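PDB 6TGF: exopolysaccharide biosynthesis protein from Pantoea stewartii subsp. stewartii DC283, which modifies the exopolysaccharide of the bacterial biofilm, probably as a glycan hydrolase, using a trimeric, bacteriophage tailspike-like parallel beta-helix. Local coordinates for residues S323-I329 with L347-C352; T371-D377 with V395-S401; K428-R434 with N450-N456. All blocks are in the same frame, centred on the assembly; numbering follows the deposited sequence.

Contact 1 of 3, residues S323-I329 with L347-C352. With EDO (1,2-ethanediol), chain C.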
loop_
_atom_site.group_PDB
_atom_site.type_symbol
_atom_site.label_atom_id
_atom_site.label_comp_id
_atom_site.label_asym_id
_atom_site.label_seq_id
_atom_site.Cartn_x
_atom_site.Cartn_y
_atom_site.Cartn_z
ATOM N N SER B 323 22.227 9.419 -15.410
ATOM C CA SER B 323 23.220 8.783 -14.504
ATOM C C SER B 323 23.148 9.471 -13.135
ATOM O O SER B 323 23.991 10.351 -12.867
ATOM C CB SER B 323 24.607 8.835 -15.094
ATOM O OG SER B 323 25.558 8.276 -14.200
ATOM N N ALA B 324 22.163 9.083 -12.317
ATOM C CA ALA B 324 21.867 9.667 -10.987
ATOM C C ALA B 324 21.637 8.554 -9.958
ATOM O O ALA B 324 21.168 7.468 -10.353
ATOM C CB ALA B 324 20.668 10.577 -11.090
ATOM N N ARG B 325 21.953 8.825 -8.686
ATOM C CA ARG B 325 21.741 7.890 -7.546
ATOM C C ARG B 325 20.238 7.788 -7.255
ATOM O O ARG B 325 19.759 6.662 -7.028
ATOM C CB ARG B 325 22.513 8.351 -6.306
ATOM C CG ARG B 325 22.409 7.397 -5.122
ATOM C CD ARG B 325 23.412 7.693 -4.024
ATOM N NE ARG B 325 23.258 6.850 -2.843
ATOM C CZ ARG B 325 23.659 5.583 -2.738
ATOM N NH1 ARG B 325 24.234 4.964 -3.757
ATOM N NH2 ARG B 325 23.469 4.929 -1.603
ATOM N N TRP B 326 19.531 8.924 -7.258
ATOM C CA TRP B 326 18.064 9.016 -7.026
ATOM C C TRP B 326 17.363 9.452 -8.317
ATOM O O TRP B 326 17.797 10.458 -8.914
ATOM C CB TRP B 326 17.757 9.974 -5.868
ATOM C CG TRP B 326 18.120 9.425 -4.524
ATOM C CD1 TRP B 326 17.388 8.559 -3.763
ATOM C CD2 TRP B 326 19.313 9.706 -3.773
ATOM N NE1 TRP B 326 18.042 8.280 -2.594
ATOM C CE2 TRP B 326 19.226 8.970 -2.570
ATOM C CE3 TRP B 326 20.442 10.502 -3.996
ATOM C CZ2 TRP B 326 20.225 9.012 -1.600
ATOM C CZ3 TRP B 326 21.429 10.543 -3.035
ATOM C CH2 TRP B 326 21.320 9.807 -1.854
ATOM N N VAL B 327 16.324 8.713 -8.722
ATOM C CA VAL B 327 15.527 8.963 -9.961
ATOM C C VAL B 327 14.036 8.842 -9.618
ATOM O O VAL B 327 13.660 7.858 -8.953
ATOM C CB VAL B 327 15.929 7.999 -11.095
ATOM C CG1 VAL B 327 15.091 8.209 -12.348
ATOM C CG2 VAL B 327 17.408 8.110 -11.429
ATOM N N GLU B 328 13.234 9.817 -10.060
ATOM C CA GLU B 328 11.752 9.836 -9.923
ATOM C C GLU B 328 11.136 10.134 -11.298
ATOM O O GLU B 328 11.413 11.221 -11.845
ATOM C CB GLU B 328 11.320 10.868 -8.878
ATOM C CG GLU B 328 11.998 10.693 -7.528
ATOM C CD GLU B 328 11.572 11.674 -6.445
ATOM O OE1 GLU B 328 11.303 12.849 -6.776
ATOM O OE2 GLU B 328 11.513 11.262 -5.268
ATOM N N ILE B 329 10.365 9.185 -11.842
ATOM C CA ILE B 329 9.533 9.354 -13.074
ATOM C C ILE B 329 8.064 9.186 -12.674
ATOM O O ILE B 329 7.751 8.165 -12.032
ATOM C CB ILE B 329 9.922 8.346 -14.176
ATOM C CG1 ILE B 329 11.437 8.168 -14.301
ATOM C CG2 ILE B 329 9.294 8.744 -15.503
ATOM C CD1 ILE B 329 11.846 7.162 -15.352
ATOM N N LEU B 347 12.076 4.702 -22.759
ATOM C CA LEU B 347 11.764 6.016 -22.131
ATOM C C LEU B 347 12.992 6.528 -21.370
ATOM O O LEU B 347 13.421 7.665 -21.647
ATOM C CB LEU B 347 10.549 5.885 -21.205
ATOM C CG LEU B 347 10.204 7.132 -20.388
ATOM C CD1 LEU B 347 10.049 8.355 -21.281
ATOM C CD2 LEU B 347 8.945 6.915 -19.565
ATOM N N LEU B 348 13.524 5.732 -20.436
ATOM C CA LEU B 348 14.673 6.129 -19.578
ATOM C C LEU B 348 15.598 4.934 -19.330
ATOM O O LEU B 348 15.089 3.819 -19.100
ATOM C CB LEU B 348 14.151 6.697 -18.254
ATOM C CG LEU B 348 15.230 7.205 -17.294
ATOM C CD1 LEU B 348 14.833 8.533 -16.667
ATOM C CD2 LEU B 348 15.548 6.174 -16.219
ATOM N N ARG B 349 16.911 5.182 -19.377
ATOM C CA ARG B 349 17.967 4.282 -18.844
ATOM C C ARG B 349 18.816 5.064 -17.838
ATOM O O ARG B 349 19.263 6.175 -18.184
ATOM C CB ARG B 349 18.865 3.735 -19.958
ATOM C CG ARG B 349 20.114 3.041 -19.434
ATOM C CD ARG B 349 20.800 2.158 -20.456
ATOM N NE ARG B 349 21.280 2.906 -21.610
ATOM C CZ ARG B 349 21.826 2.359 -22.693
ATOM N NH1 ARG B 349 21.960 1.044 -22.783
ATOM N NH2 ARG B 349 22.225 3.128 -23.690
ATOM N N ASN B 350 19.030 4.494 -16.649
ATOM C CA ASN B 350 19.955 5.020 -15.612
ATOM C C ASN B 350 21.209 4.138 -15.609
ATOM O O ASN B 350 21.061 2.916 -15.415
ATOM C CB ASN B 350 19.278 5.078 -14.239
ATOM C CG ASN B 350 20.046 5.897 -13.221
ATOM O OD1 ASN B 350 21.024 6.565 -13.552
ATOM N ND2 ASN B 350 19.607 5.853 -11.974
ATOM N N THR B 351 22.386 4.733 -15.835
ATOM C CA THR B 351 23.688 4.021 -15.970
ATOM C C THR B 351 24.623 4.358 -14.799
ATOM O O THR B 351 25.786 3.907 -14.839
ATOM C CB THR B 351 24.356 4.344 -17.314
ATOM O OG1 THR B 351 24.326 5.757 -17.515
ATOM C CG2 THR B 351 23.685 3.652 -18.478
ATOM N N CYS B 352 24.142 5.100 -13.795
ATOM C CA CYS B 352 24.906 5.439 -12.564
ATOM C C CYS B 352 25.271 4.154 -11.826
ATOM O O CYS B 352 24.385 3.433 -11.371
ATOM C CB CYS B 352 24.109 6.348 -11.637
ATOM S SG CYS B 352 24.980 6.750 -10.101
HETATM C C1 EDO C . 22.511 7.631 1.588
HETATM O O1 EDO C . 21.992 6.842 0.537
HETATM C C2 EDO C . 22.046 9.043 1.541
HETATM O O2 EDO C . 21.975 9.682 2.804
#
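Asn350 and Ala324 are joined by a pair of hydrogen bonds that uses both ends of the side-chain amide. Asn350 ND2 donates to Ala324 O at 2.8 Å, in the carbonyl plane and within 1° of its own amide plane. Asn350 OD1 accepts from Ala324 N at 3.0 Å, the donor lying 21° off the plane of that side-chain carbonyl. A weak, longer bond from Cys352 N also reaches OD1. CG of Asn350 stands anti to the backbone N (chi1 -167°), which carries the amide to the corner where the chain turns at Arg325 and Trp326.

Apolar packing continues beyond the corner, where Ile329 CD1 meets Leu348 CD1 at 3.5 Å and Val327 CG1 lies 4.3 Å from Leu348 CD1. The side chains of Val327 and Asn350 slide past each other in opposite directions. Cys352 CB is a van der Waals neighbour of Ala324 O.

At the corner itself, Arg325 NH2 donates to O1 of an ethanediol at 3.2 Å, probably a solvent from crystallisation. Trp326 there stacks on Phe357 and meets Tyr304 and Phe305 of a second subunit edge-to-face.

The two bonds give OD1 a donor and one N-H of ND2 an acceptor, so the buried amide, held at both ends by one residue that fixes its turn, ties a corner of the beta-helix to the next coil.

Contact 2 of 3, residues T371-D377 with V395-S401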
loop_
_atom_site.group_PDB
_atom_site.type_symbol
_atom_site.label_atom_id
_atom_site.label_comp_id
_atom_site.label_asym_id
_atom_site.label_seq_id
_atom_site.Cartn_x
_atom_site.Cartn_y
_atom_site.Cartn_z
ATOM N N THR B 371 13.592 -0.980 -24.612
ATOM C CA THR B 371 13.414 -1.277 -23.165
ATOM C C THR B 371 12.814 -0.037 -22.491
ATOM O O THR B 371 13.527 0.974 -22.408
ATOM C CB THR B 371 14.736 -1.706 -22.514
ATOM O OG1 THR B 371 15.218 -2.868 -23.189
ATOM C CG2 THR B 371 14.597 -2.009 -21.038
ATOM N N ALA B 372 11.559 -0.112 -22.034
ATOM C CA ALA B 372 10.803 1.025 -21.455
ATOM C C ALA B 372 11.596 1.651 -20.300
ATOM O O ALA B 372 11.823 2.873 -20.336
ATOM C CB ALA B 372 9.432 0.574 -21.010
ATOM N N LEU B 373 12.001 0.838 -19.319
ATOM C CA LEU B 373 12.828 1.262 -18.155
ATOM C C LEU B 373 14.013 0.304 -18.001
ATOM O O LEU B 373 13.781 -0.920 -17.972
ATOM C CB LEU B 373 11.964 1.269 -16.889
ATOM C CG LEU B 373 10.932 2.391 -16.789
ATOM C CD1 LEU B 373 9.996 2.159 -15.611
ATOM C CD2 LEU B 373 11.606 3.751 -16.671
ATOM N N SER B 374 15.228 0.853 -17.905
ATOM C CA SER B 374 16.502 0.107 -17.719
ATOM C C SER B 374 17.240 0.656 -16.491
ATOM O O SER B 374 17.653 1.830 -16.534
ATOM C CB SER B 374 17.356 0.189 -18.958
ATOM O OG SER B 374 18.569 -0.529 -18.786
ATOM N N LEU B 375 17.389 -0.166 -15.445
ATOM C CA LEU B 375 18.028 0.208 -14.153
ATOM C C LEU B 375 19.276 -0.655 -13.926
ATOM O O LEU B 375 19.332 -1.774 -14.470
ATOM C CB LEU B 375 17.011 0.025 -13.021
ATOM C CG LEU B 375 15.663 0.720 -13.218
ATOM C CD1 LEU B 375 14.736 0.438 -12.048
ATOM C CD2 LEU B 375 15.834 2.220 -13.409
ATOM N N LEU B 376 20.233 -0.146 -13.146
ATOM C CA LEU B 376 21.540 -0.806 -12.875
ATOM C C LEU B 376 21.859 -0.736 -11.376
ATOM O O LEU B 376 21.694 0.348 -10.788
ATOM C CB LEU B 376 22.622 -0.109 -13.706
ATOM C CG LEU B 376 24.002 -0.764 -13.682
ATOM C CD1 LEU B 376 23.962 -2.164 -14.276
ATOM C CD2 LEU B 376 25.013 0.098 -14.422
ATOM N N ASP B 377 22.300 -1.855 -10.793
ATOM C CA ASP B 377 22.731 -1.965 -9.372
ATOM C C ASP B 377 21.673 -1.315 -8.472
ATOM O O ASP B 377 22.036 -0.462 -7.636
ATOM C CB ASP B 377 24.107 -1.328 -9.171
ATOM C CG ASP B 377 25.215 -1.975 -9.983
ATOM O OD1 ASP B 377 25.096 -3.178 -10.290
ATOM O OD2 ASP B 377 26.189 -1.268 -10.298
ATOM N N VAL B 395 9.871 -4.168 -20.802
ATOM C CA VAL B 395 9.161 -3.051 -20.110
ATOM C C VAL B 395 9.981 -2.657 -18.871
ATOM O O VAL B 395 10.685 -1.633 -18.942
ATOM C CB VAL B 395 7.703 -3.431 -19.783
ATOM C CG1 VAL B 395 6.973 -2.326 -19.035
ATOM C CG2 VAL B 395 6.936 -3.811 -21.040
ATOM N N ILE B 396 9.920 -3.448 -17.794
ATOM C CA ILE B 396 10.701 -3.215 -16.541
ATOM C C ILE B 396 11.950 -4.105 -16.581
ATOM O O ILE B 396 11.813 -5.331 -16.394
ATOM C CB ILE B 396 9.846 -3.477 -15.282
ATOM C CG1 ILE B 396 8.445 -2.864 -15.389
ATOM C CG2 ILE B 396 10.574 -3.002 -14.033
ATOM C CD1 ILE B 396 8.428 -1.367 -15.606
ATOM N N GLN B 397 13.117 -3.501 -16.828
ATOM C CA GLN B 397 14.427 -4.199 -16.919
ATOM C C GLN B 397 15.365 -3.633 -15.850
ATOM O O GLN B 397 15.403 -2.398 -15.691
ATOM C CB GLN B 397 15.017 -4.043 -18.322
ATOM C CG GLN B 397 16.240 -4.915 -18.581
ATOM C CD GLN B 397 17.536 -4.262 -18.165
ATOM O OE1 GLN B 397 17.776 -3.086 -18.433
ATOM N NE2 GLN B 397 18.390 -5.028 -17.507
ATOM N N ALA B 398 16.082 -4.511 -15.143
ATOM C CA ALA B 398 17.115 -4.156 -14.141
ATOM C C ALA B 398 18.256 -5.178 -14.204
ATOM O O ALA B 398 17.968 -6.391 -14.142
ATOM C CB ALA B 398 16.503 -4.087 -12.763
ATOM N N GLY B 399 19.495 -4.693 -14.335
ATOM C CA GLY B 399 20.722 -5.512 -14.377
ATOM C C GLY B 399 21.730 -5.054 -13.339
ATOM O O GLY B 399 21.359 -4.238 -12.472
ATOM N N TRP B 400 22.966 -5.557 -13.427
ATOM C CA TRP B 400 24.066 -5.288 -12.462
ATOM C C TRP B 400 25.392 -5.136 -13.215
ATOM O O TRP B 400 25.457 -5.561 -14.384
ATOM C CB TRP B 400 24.134 -6.403 -11.411
ATOM C CG TRP B 400 24.242 -7.773 -12.005
ATOM C CD1 TRP B 400 25.384 -8.423 -12.373
ATOM C CD2 TRP B 400 23.156 -8.661 -12.323
ATOM N NE1 TRP B 400 25.085 -9.655 -12.887
ATOM C CE2 TRP B 400 23.726 -9.829 -12.871
ATOM C CE3 TRP B 400 21.764 -8.584 -12.194
ATOM C CZ2 TRP B 400 22.949 -10.910 -13.286
ATOM C CZ3 TRP B 400 20.999 -9.653 -12.606
ATOM C CH2 TRP B 400 21.585 -10.798 -13.146
ATOM N N SER B 401 26.406 -4.562 -12.559
ATOM C CA SER B 401 27.712 -4.181 -13.163
ATOM C C SER B 401 28.780 -5.253 -12.911
ATOM O O SER B 401 29.544 -5.541 -13.852
ATOM C CB SER B 401 28.166 -2.835 -12.661
ATOM O OG SER B 401 27.862 -2.681 -11.285
#
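Gln397 and Thr371 meet near the base of the glutamine side chain. Gln397 CB sits 3.4 Å from Thr371 CG2 and is also close to Leu373 O. CG remains beside the same methyl, at 4.1 Å from Thr371 CG2. The chain then bends at chi2 (-87°), turning CD away from the threonine and toward Ser374. At the tip, OE1 accepts from Ser374 OG at 2.7 Å, the hydroxyl approaching almost in line with the amide C=O (172° at the oxygen). Ser374 can offer its hydroxyl because OG is anti to its own backbone N, on the face of the sheet that also carries Gln397.

Beneath this side-chain bond runs regular parallel pairing between strands 373-376 and 396-399, whose axes approach to 4.6 Å at 19°. Gln397 itself is bracketed by it, its N donating to Leu373 O and its O accepting from Leu375 N. Neighbouring strands contributed by successive coils and matched residue for residue are characteristic of a parallel beta-helix, the tailspike-like fold of this protein, and Leu373 with Ile396 and Leu375 with Ala398 form inward-facing tiers. The side chains of Leu373 and Ile396 lie side by side, CD1 to CD1 3.9 Å, Leu373 packing on Phe358 and Phe365 and Ile396 on Ile383.

At the C-terminal ends the pairing passes to a carboxylate. Asp377 N still bonds Gly399 O, but Asp377 OD1 then accepts from Ser401 N at 3.0 Å, on its syn side. Leu376 CD1 reaches the backbone of the other segment, 3.5 Å from Trp400 C, while Trp400 packs on Arg434 of the following coil.

Contact 3 of 3, residues K428-R434 with N450-N456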
loop_
_atom_site.group_PDB
_atom_site.type_symbol
_atom_site.label_atom_id
_atom_site.label_comp_id
_atom_site.label_asym_id
_atom_site.label_seq_id
_atom_site.Cartn_x
_atom_site.Cartn_y
_atom_site.Cartn_z
ATOM N N LYS B 428 10.446 -9.208 -22.690
ATOM C CA LYS B 428 10.057 -9.603 -21.312
ATOM C C LYS B 428 9.384 -8.413 -20.625
ATOM O O LYS B 428 10.018 -7.348 -20.549
ATOM C CB LYS B 428 11.292 -10.074 -20.538
ATOM C CG LYS B 428 12.033 -11.239 -21.181
ATOM C CD LYS B 428 13.381 -11.537 -20.564
ATOM C CE LYS B 428 14.241 -12.406 -21.456
ATOM N NZ LYS B 428 15.295 -13.113 -20.691
ATOM N N VAL B 429 8.146 -8.588 -20.150
ATOM C CA VAL B 429 7.390 -7.547 -19.390
ATOM C C VAL B 429 8.205 -7.201 -18.140
ATOM O O VAL B 429 8.394 -6.001 -17.872
ATOM C CB VAL B 429 5.962 -8.015 -19.045
ATOM C CG1 VAL B 429 5.248 -7.049 -18.111
ATOM C CG2 VAL B 429 5.131 -8.245 -20.301
ATOM N N LEU B 430 8.680 -8.224 -17.421
ATOM C CA LEU B 430 9.631 -8.098 -16.283
ATOM C C LEU B 430 10.941 -8.801 -16.654
ATOM O O LEU B 430 10.937 -10.038 -16.746
ATOM C CB LEU B 430 9.014 -8.718 -15.024
ATOM C CG LEU B 430 7.591 -8.277 -14.683
ATOM C CD1 LEU B 430 7.096 -8.984 -13.431
ATOM C CD2 LEU B 430 7.508 -6.768 -14.507
ATOM N N ASN B 431 12.009 -8.033 -16.880
ATOM C CA ASN B 431 13.392 -8.547 -17.071
ATOM C C ASN B 431 14.175 -8.251 -15.787
ATOM O O ASN B 431 14.996 -7.313 -15.791
ATOM C CB ASN B 431 14.037 -7.955 -18.328
ATOM C CG ASN B 431 15.386 -8.560 -18.658
ATOM O OD1 ASN B 431 15.890 -9.416 -17.933
ATOM N ND2 ASN B 431 15.981 -8.117 -19.752
ATOM N N LEU B 432 13.913 -9.023 -14.728
ATOM C CA LEU B 432 14.371 -8.730 -13.343
ATOM C C LEU B 432 14.984 -9.975 -12.703
ATOM O O LEU B 432 14.501 -10.447 -11.676
ATOM C CB LEU B 432 13.169 -8.222 -12.540
ATOM C CG LEU B 432 12.539 -6.922 -13.039
ATOM C CD1 LEU B 432 11.244 -6.631 -12.300
ATOM C CD2 LEU B 432 13.502 -5.754 -12.895
ATOM N N PRO B 433 16.077 -10.534 -13.274
ATOM C CA PRO B 433 16.817 -11.613 -12.619
ATOM C C PRO B 433 17.545 -11.132 -11.353
ATOM O O PRO B 433 17.896 -9.966 -11.286
ATOM C CB PRO B 433 17.830 -12.065 -13.685
ATOM C CG PRO B 433 18.003 -10.852 -14.577
ATOM C CD PRO B 433 16.652 -10.169 -14.578
ATOM N N ARG B 434 17.736 -12.037 -10.387
ATOM C CA ARG B 434 18.503 -11.802 -9.133
ATOM C C ARG B 434 17.961 -10.567 -8.401
ATOM O O ARG B 434 18.772 -9.694 -8.034
ATOM C CB ARG B 434 19.992 -11.622 -9.444
ATOM C CG ARG B 434 20.650 -12.822 -10.106
ATOM C CD ARG B 434 22.151 -12.622 -10.156
ATOM N NE ARG B 434 22.855 -13.701 -10.833
ATOM C CZ ARG B 434 24.170 -13.743 -11.027
ATOM N NH1 ARG B 434 24.943 -12.758 -10.596
ATOM N NH2 ARG B 434 24.711 -14.774 -11.651
ATOM N N ASN B 450 5.817 -13.118 -23.261
ATOM C CA ASN B 450 6.872 -13.374 -22.245
ATOM C C ASN B 450 6.608 -12.516 -21.010
ATOM O O ASN B 450 7.111 -11.398 -20.913
ATOM C CB ASN B 450 8.267 -13.120 -22.823
ATOM C CG ASN B 450 8.584 -14.029 -23.992
ATOM O OD1 ASN B 450 8.712 -15.239 -23.826
ATOM N ND2 ASN B 450 8.707 -13.456 -25.178
ATOM N N PRO B 451 5.794 -13.004 -20.043
ATOM C CA PRO B 451 5.680 -12.371 -18.727
ATOM C C PRO B 451 7.046 -11.969 -18.151
ATOM O O PRO B 451 7.113 -10.972 -17.456
ATOM C CB PRO B 451 5.011 -13.465 -17.887
ATOM C CG PRO B 451 4.124 -14.184 -18.883
ATOM C CD PRO B 451 4.910 -14.172 -20.178
ATOM N N GLY B 452 8.083 -12.759 -18.450
ATOM C CA GLY B 452 9.496 -12.356 -18.325
ATOM C C GLY B 452 10.287 -13.257 -17.392
ATOM O O GLY B 452 9.945 -14.455 -17.280
ATOM N N ASP B 453 11.315 -12.691 -16.751
ATOM C CA ASP B 453 12.339 -13.425 -15.963
ATOM C C ASP B 453 12.452 -12.804 -14.566
ATOM O O ASP B 453 12.855 -11.629 -14.476
ATOM C CB ASP B 453 13.687 -13.403 -16.690
ATOM C CG ASP B 453 14.782 -14.181 -15.982
ATOM O OD1 ASP B 453 14.447 -15.140 -15.262
ATOM O OD2 ASP B 453 15.961 -13.818 -16.158
ATOM N N ILE B 454 12.103 -13.571 -13.529
ATOM C CA ILE B 454 12.348 -13.230 -12.095
ATOM C C ILE B 454 13.124 -14.385 -11.446
ATOM O O ILE B 454 12.940 -14.623 -10.238
ATOM C CB ILE B 454 11.027 -12.911 -11.361
ATOM C CG1 ILE B 454 10.066 -14.104 -11.339
ATOM C CG2 ILE B 454 10.371 -11.677 -11.962
ATOM C CD1 ILE B 454 9.012 -14.020 -10.259
ATOM N N SER B 455 13.978 -15.057 -12.227
ATOM C CA SER B 455 14.799 -16.222 -11.799
ATOM C C SER B 455 15.836 -15.777 -10.760
ATOM O O SER B 455 16.205 -14.584 -10.762
ATOM C CB SER B 455 15.461 -16.883 -12.983
ATOM O OG SER B 455 16.280 -15.960 -13.687
ATOM N N ASN B 456 16.270 -16.706 -9.901
ATOM C CA ASN B 456 17.331 -16.501 -8.875
ATOM C C ASN B 456 16.950 -15.336 -7.951
ATOM O O ASN B 456 17.868 -14.695 -7.399
ATOM C CB ASN B 456 18.696 -16.275 -9.533
ATOM C CG ASN B 456 19.290 -17.545 -10.102
ATOM O OD1 ASN B 456 19.445 -18.532 -9.388
ATOM N ND2 ASN B 456 19.638 -17.526 -11.379
HETATM O O HOH W 1 16.594 -12.111 -18.022
HETATM O O HOH W 2 14.834 -12.242 -9.739
#
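Asp453 OD1 is gripped twice by Ser455, while the other oxygen, OD2, rests 3.6 Å from Pro433 CB across the contact. Asp453 OD1 accepts from Ser455 OG at 2.6 Å through its syn lone pair; Ser455 N reaches the same oxygen from 53° above the carboxylate plane, closing an Asx turn.

A water accepts from Lys428 NZ and donates both to Asn431 OD1 and to Asp453 OD2, the last at 2.6 Å. It thus spans lysine and aspartate, whose NZ and OD2 are 4.6 Å apart. Asn431 ND2 is held in turn by Asp394 of the preceding coil.

Parallel pairing gives Asp453 N to Leu430 O at 2.7 Å and Leu432 N to Asp453 O at 2.8 Å; past the strand ends Arg434 N bonds Ser455 O. A second water bridges Leu432 O and Ser455 O. On the opposite side, Leu430 CB and Leu432 CB approach Ile454 CG2, near Leu416 and Trp459 in the interior of the beta-helix.

Ser455 OG and N therefore fix the turn of the Asp453 carboxylate, and the first water links its OD2 to Lys428 and Asn431 across the strands.

Overall arrangement
The contacts follow one another along the chain, each closing before the next opens, and all reach one parallel sheet of the beta-helix. The centre of contact 1 is about 10 Å from that of contact 2, contact 2 is about 11 Å from contact 3, and the outer two centres are about 20 Å apart without touching, consistent with stepwise progression along the helix. Strands 346-350 and 373-378 are neighbours, with Asn350 N 3.0 Å from Ser374 O; so are 396-399 and 430-431, with Asn431 N 2.8 Å from Ile396 O. In contact 1, segment 323-329 runs past its corner, from strand 318-324 onto strand 327-330 of another face, and it alone adjoins another subunit. Together they trace successive coils of the elongated trimer.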